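Side-chain contacts in attaching and effacing protein, pathogenesis factor (Escherichia coli, PDB 4E9L), which is an adhesin of the intimin/invasin family, represented here by a fragment built from bacterial immunoglobulin-like domains of the invasin domain 3 type: residues 129-134 with 154-159; 316-321 with 331-336. All blocks are in the same frame, centred on the assembly; numbering follows the deposited sequence.

Both interactions span the inside of an immunoglobulin-like sandwich, but in different domains of the elongated chain: their centres are 75 Å apart and their nearest atoms about 56 Å. The sequence DAP occurs in both, as 129-131 and 334-336, at the entry to the short strands 132-134 and 337-339. Interaction 1 sets the proline of this motif and the strand residue L133 after it against strand 153-159; interaction 2 uses the loop leading up to the motif, which faces strand 313-319 and M320. Interaction 1 is partly buried and purely aliphatic. Interaction 2 is the more buried, with three of its four touching residues enclosed, and brings in an aromatic ring and a methionine methyl that also meets a backbone carbonyl oxygen.

Interaction 1 (129-134 with 154-159); sequences DAPSLS and WTAQIS
L133 meets I158 by the ends of its branches. From L133, CB stays 6.1 Å from CD1 of I158, and CG of L133 is still 5.2 Å from that methyl. CD2 does the touching: it closes to 3.9 Å from CD1 of I158, the shortest approach between the segments, and to 4.2 Å from CG1 of I158. The other methyl, CD1 of L133, stays looser, 4.3 Å from CG2 of I158. CG of L133 is anti to its carbonyl carbon (chi1 -44°), as is CG1 of I158 (chi1 -62°), and these turns bring the two methyls together with the side chains lying alongside, pointing opposite ways. The residues belong to facing sheets of an immunoglobulin-like sandwich: strand 132-134 pairs with 165-173, and strand 153-159 lies between 108-114 and 142-148. V169 of strand 165-173 touches both L133 and I158, and V109 touches I158 from within its own sheet. A second, smaller apolar contact lies toward the start of the 129-134 segment. There P131 puts its ring atom CG 4.1 Å from CB of A156, whereas its CB and CD are farther off, so one corner of the ring makes the approach. The backbones are correspondingly far apart, with CA of P131 7.9 Å from CA of A156. A143 and W146 of strand 142-148 also touch the proline.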
loop_
_atom_site.group_PDB
_atom_site.type_symbol
_atom_site.label_atom_id
_atom_site.label_comp_id
_atom_site.label_asym_id
_atom_site.label_seq_id
_atom_site.Cartn_x
_atom_site.Cartn_y
_atom_site.Cartn_z
ATOM N N ASP A 129 22.838 33.123 26.969
ATOM C CA ASP A 129 22.392 31.844 27.482
ATOM C C ASP A 129 22.763 30.811 26.439
ATOM O O ASP A 129 23.133 31.167 25.333
ATOM C CB ASP A 129 20.856 31.815 27.607
ATOM C CG ASP A 129 20.199 32.976 28.327
ATOM O OD1 ASP A 129 20.935 33.828 28.890
ATOM O OD2 ASP A 129 18.952 33.003 28.380
ATOM N N ALA A 130 22.586 29.542 26.755
ATOM C CA ALA A 130 22.752 28.469 25.781
ATOM C C ALA A 130 21.682 28.660 24.683
ATOM O O ALA A 130 20.597 29.159 24.998
ATOM C CB ALA A 130 22.531 27.121 26.469
ATOM N N PRO A 131 21.948 28.279 23.411
ATOM C CA PRO A 131 20.906 28.393 22.365
ATOM C C PRO A 131 19.636 27.634 22.744
ATOM O O PRO A 131 19.710 26.567 23.357
ATOM C CB PRO A 131 21.568 27.746 21.142
ATOM C CG PRO A 131 23.048 27.919 21.377
ATOM C CD PRO A 131 23.191 27.695 22.862
ATOM N N SER A 132 18.476 28.220 22.456
ATOM C CA SER A 132 17.200 27.598 22.759
ATOM C C SER A 132 16.737 26.756 21.543
ATOM O O SER A 132 16.540 27.298 20.444
ATOM C CB SER A 132 16.177 28.650 23.164
ATOM O OG SER A 132 14.860 28.132 23.186
ATOM N N LEU A 133 16.643 25.418 21.732
ATOM C CA LEU A 133 16.266 24.483 20.662
ATOM C C LEU A 133 14.866 23.951 20.876
ATOM O O LEU A 133 14.526 23.501 21.975
ATOM C CB LEU A 133 17.236 23.276 20.565
ATOM C CG LEU A 133 18.758 23.461 20.634
ATOM C CD1 LEU A 133 19.462 22.118 20.454
ATOM C CD2 LEU A 133 19.269 24.433 19.591
ATOM N N SER A 134 14.056 23.998 19.828
ATOM C CA SER A 134 12.697 23.473 19.834
ATOM C C SER A 134 12.372 22.807 18.512
ATOM O O SER A 134 13.197 22.830 17.575
ATOM C CB SER A 134 11.668 24.529 20.243
ATOM O OG SER A 134 11.611 25.605 19.327
ATOM N N TRP A 154 27.868 35.889 16.337
ATOM C CA TRP A 154 28.064 34.901 17.374
ATOM C C TRP A 154 27.754 33.552 16.739
ATOM O O TRP A 154 26.723 33.409 16.065
ATOM C CB TRP A 154 27.099 35.191 18.518
ATOM C CG TRP A 154 27.378 36.493 19.206
ATOM C CD1 TRP A 154 27.085 37.749 18.755
ATOM C CD2 TRP A 154 27.991 36.654 20.486
ATOM N NE1 TRP A 154 27.490 38.686 19.678
ATOM C CE2 TRP A 154 28.013 38.036 20.769
ATOM C CE3 TRP A 154 28.470 35.752 21.454
ATOM C CZ2 TRP A 154 28.541 38.546 21.958
ATOM C CZ3 TRP A 154 28.983 36.258 22.636
ATOM C CH2 TRP A 154 29.007 37.640 22.882
ATOM N N THR A 155 28.651 32.579 16.885
ATOM C CA THR A 155 28.417 31.283 16.225
ATOM C C THR A 155 28.370 30.127 17.225
ATOM O O THR A 155 29.130 30.136 18.190
ATOM C CB THR A 155 29.516 31.023 15.149
ATOM O OG1 THR A 155 30.781 31.154 15.762
ATOM C CG2 THR A 155 29.455 31.996 13.973
ATOM N N ALA A 156 27.476 29.144 17.008
ATOM C CA ALA A 156 27.394 27.932 17.837
ATOM C C ALA A 156 27.193 26.733 16.937
ATOM O O ALA A 156 26.552 26.851 15.897
ATOM C CB ALA A 156 26.271 28.026 18.857
ATOM N N GLN A 157 27.755 25.583 17.321
ATOM C CA GLN A 157 27.603 24.370 16.528
ATOM C C GLN A 157 26.579 23.482 17.191
ATOM O O GLN A 157 26.658 23.250 18.407
ATOM C CB GLN A 157 28.955 23.623 16.391
ATOM C CG GLN A 157 30.062 24.416 15.678
ATOM C CD GLN A 157 29.734 24.840 14.255
ATOM O OE1 GLN A 157 28.960 24.198 13.533
ATOM N NE2 GLN A 157 30.360 25.922 13.809
ATOM N N ILE A 158 25.589 23.022 16.424
ATOM C CA ILE A 158 24.567 22.107 16.955
ATOM C C ILE A 158 24.854 20.665 16.491
ATOM O O ILE A 158 24.961 20.431 15.290
ATOM C CB ILE A 158 23.099 22.556 16.640
ATOM C CG1 ILE A 158 22.776 23.927 17.283
ATOM C CG2 ILE A 158 22.080 21.495 17.142
ATOM C CD1 ILE A 158 21.645 24.725 16.551
ATOM N N SER A 159 25.014 19.721 17.426
ATOM C CA SER A 159 25.183 18.297 17.087
ATOM C C SER A 159 23.768 17.755 17.120
ATOM O O SER A 159 23.114 17.822 18.163
ATOM C CB SER A 159 26.035 17.568 18.130
ATOM O OG SER A 159 27.321 18.158 18.219
#

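Interaction 2 (316-321 with 331-336); sequences LTFTMK and LKPDAP
The backbones run in broadly opposite senses across a wide gap, CA of F318 lying 9.0 Å from CA of P333 and CA of M320 9.2 Å from CA of L331, so side chains must bridge it. F318 and P333 reach past one another from their two backbones, and CG of P333 approaches the ring of F318 obliquely, 3.8 Å from its CD2 and 3.9 Å from its CE2. Here the loop 331-336, leading to strand 337-339 of the facing sheet of the immunoglobulin-like sandwich, packs against strand 313-319 and M320. V381 of strand 373-381 touches F318, M320 and L331, and Y362 of strand 361-367 touches M320 and P333. M320 reaches across through its terminal methyl: CG stands anti to the backbone N (chi1 174°), and a bend about the CG-SD bond (chi3 61°) turns CE onto L331. That methyl, CE of M320, is 3.4 Å from the carbonyl O of L331 and 3.9 Å from its CD2, with CB and CG of L331 only slightly farther off. The methionine side chain lies roughly perpendicular to that of the leucine.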
loop_
_atom_site.group_PDB
_atom_site.type_symbol
_atom_site.label_atom_id
_atom_site.label_comp_id
_atom_site.label_asym_id
_atom_site.label_seq_id
_atom_site.Cartn_x
_atom_site.Cartn_y
_atom_site.Cartn_z
ATOM N N LEU A 316 -24.151 -34.517 -12.865
ATOM C CA LEU A 316 -23.874 -33.253 -13.548
ATOM C C LEU A 316 -22.387 -32.995 -13.401
ATOM O O LEU A 316 -21.849 -33.192 -12.306
ATOM C CB LEU A 316 -24.659 -32.071 -12.889
ATOM C CG LEU A 316 -26.183 -32.168 -12.920
ATOM C CD1 LEU A 316 -26.817 -30.901 -12.320
ATOM C CD2 LEU A 316 -26.704 -32.465 -14.342
ATOM N N THR A 317 -21.722 -32.564 -14.487
ATOM C CA THR A 317 -20.298 -32.196 -14.466
ATOM C C THR A 317 -20.186 -30.756 -14.918
ATOM O O THR A 317 -20.502 -30.432 -16.068
ATOM C CB THR A 317 -19.405 -33.163 -15.278
ATOM O OG1 THR A 317 -19.547 -34.480 -14.757
ATOM C CG2 THR A 317 -17.910 -32.782 -15.192
ATOM N N PHE A 318 -19.776 -29.887 -13.987
ATOM C CA PHE A 318 -19.656 -28.462 -14.214
ATOM C C PHE A 318 -18.187 -28.053 -14.238
ATOM O O PHE A 318 -17.487 -28.258 -13.250
ATOM C CB PHE A 318 -20.484 -27.682 -13.174
ATOM C CG PHE A 318 -20.311 -26.183 -13.231
ATOM C CD1 PHE A 318 -20.626 -25.469 -14.387
ATOM C CD2 PHE A 318 -19.783 -25.489 -12.148
ATOM C CE1 PHE A 318 -20.435 -24.086 -14.449
ATOM C CE2 PHE A 318 -19.578 -24.100 -12.218
ATOM C CZ PHE A 318 -19.895 -23.414 -13.375
ATOM N N THR A 319 -17.709 -27.537 -15.408
ATOM C CA THR A 319 -16.309 -27.117 -15.594
ATOM C C THR A 319 -16.312 -25.613 -15.598
ATOM O O THR A 319 -16.960 -24.998 -16.437
ATOM C CB THR A 319 -15.717 -27.706 -16.884
ATOM O OG1 THR A 319 -15.705 -29.121 -16.747
ATOM C CG2 THR A 319 -14.286 -27.203 -17.168
ATOM N N MET A 320 -15.617 -25.027 -14.646
ATOM C CA MET A 320 -15.624 -23.590 -14.511
ATOM C C MET A 320 -14.275 -22.961 -14.869
ATOM O O MET A 320 -13.236 -23.340 -14.322
ATOM C CB MET A 320 -16.087 -23.234 -13.094
ATOM C CG MET A 320 -16.018 -21.783 -12.776
ATOM S SD MET A 320 -17.117 -21.287 -11.438
ATOM C CE MET A 320 -16.533 -22.246 -10.091
ATOM N N LYS A 321 -14.305 -22.010 -15.804
ATOM C CA LYS A 321 -13.103 -21.280 -16.199
ATOM C C LYS A 321 -13.310 -19.752 -16.135
ATOM O O LYS A 321 -14.450 -19.280 -16.213
ATOM C CB LYS A 321 -12.687 -21.686 -17.612
ATOM C CG LYS A 321 -12.085 -23.083 -17.702
ATOM C CD LYS A 321 -11.593 -23.373 -19.117
ATOM C CE LYS A 321 -11.223 -24.829 -19.317
ATOM N NZ LYS A 321 -12.419 -25.661 -19.558
ATOM N N LEU A 331 -14.274 -22.861 -5.416
ATOM C CA LEU A 331 -15.459 -22.024 -5.437
ATOM C C LEU A 331 -16.705 -22.851 -5.701
ATOM O O LEU A 331 -17.027 -23.192 -6.860
ATOM C CB LEU A 331 -15.272 -20.881 -6.454
ATOM C CG LEU A 331 -16.439 -19.945 -6.708
ATOM C CD1 LEU A 331 -16.814 -19.147 -5.455
ATOM C CD2 LEU A 331 -16.142 -19.024 -7.884
ATOM N N LYS A 332 -17.391 -23.191 -4.606
ATOM C CA LYS A 332 -18.620 -23.971 -4.649
ATOM C C LYS A 332 -19.838 -23.280 -5.305
ATOM O O LYS A 332 -20.349 -22.260 -4.816
ATOM C CB LYS A 332 -18.967 -24.571 -3.273
ATOM C CG LYS A 332 -19.284 -26.071 -3.340
ATOM C CD LYS A 332 -18.059 -26.953 -3.649
ATOM C CE LYS A 332 -17.290 -27.376 -2.415
ATOM N NZ LYS A 332 -18.083 -28.279 -1.534
ATOM N N PRO A 333 -20.368 -23.906 -6.367
ATOM C CA PRO A 333 -21.565 -23.357 -7.029
ATOM C C PRO A 333 -22.806 -23.397 -6.139
ATOM O O PRO A 333 -22.838 -24.117 -5.137
ATOM C CB PRO A 333 -21.727 -24.259 -8.260
ATOM C CG PRO A 333 -20.364 -24.923 -8.436
ATOM C CD PRO A 333 -19.900 -25.130 -7.048
ATOM N N ASP A 334 -23.823 -22.594 -6.496
ATOM C CA ASP A 334 -25.098 -22.545 -5.788
ATOM C C ASP A 334 -25.990 -23.666 -6.378
ATOM O O ASP A 334 -25.567 -24.395 -7.290
ATOM C CB ASP A 334 -25.790 -21.175 -6.052
ATOM C CG ASP A 334 -24.961 -19.927 -5.770
ATOM O OD1 ASP A 334 -24.224 -19.921 -4.770
ATOM O OD2 ASP A 334 -25.106 -18.929 -6.523
ATOM N N ALA A 335 -27.236 -23.762 -5.888
ATOM C CA ALA A 335 -28.224 -24.685 -6.432
ATOM C C ALA A 335 -28.532 -24.208 -7.865
ATOM O O ALA A 335 -28.580 -22.997 -8.096
ATOM C CB ALA A 335 -29.491 -24.660 -5.590
ATOM N N PRO A 336 -28.655 -25.113 -8.858
ATOM C CA PRO A 336 -29.027 -24.656 -10.211
ATOM C C PRO A 336 -30.483 -24.166 -10.244
ATOM O O PRO A 336 -31.245 -24.425 -9.318
ATOM C CB PRO A 336 -28.875 -25.914 -11.093
ATOM C CG PRO A 336 -28.411 -27.010 -10.195
ATOM C CD PRO A 336 -28.641 -26.586 -8.772
#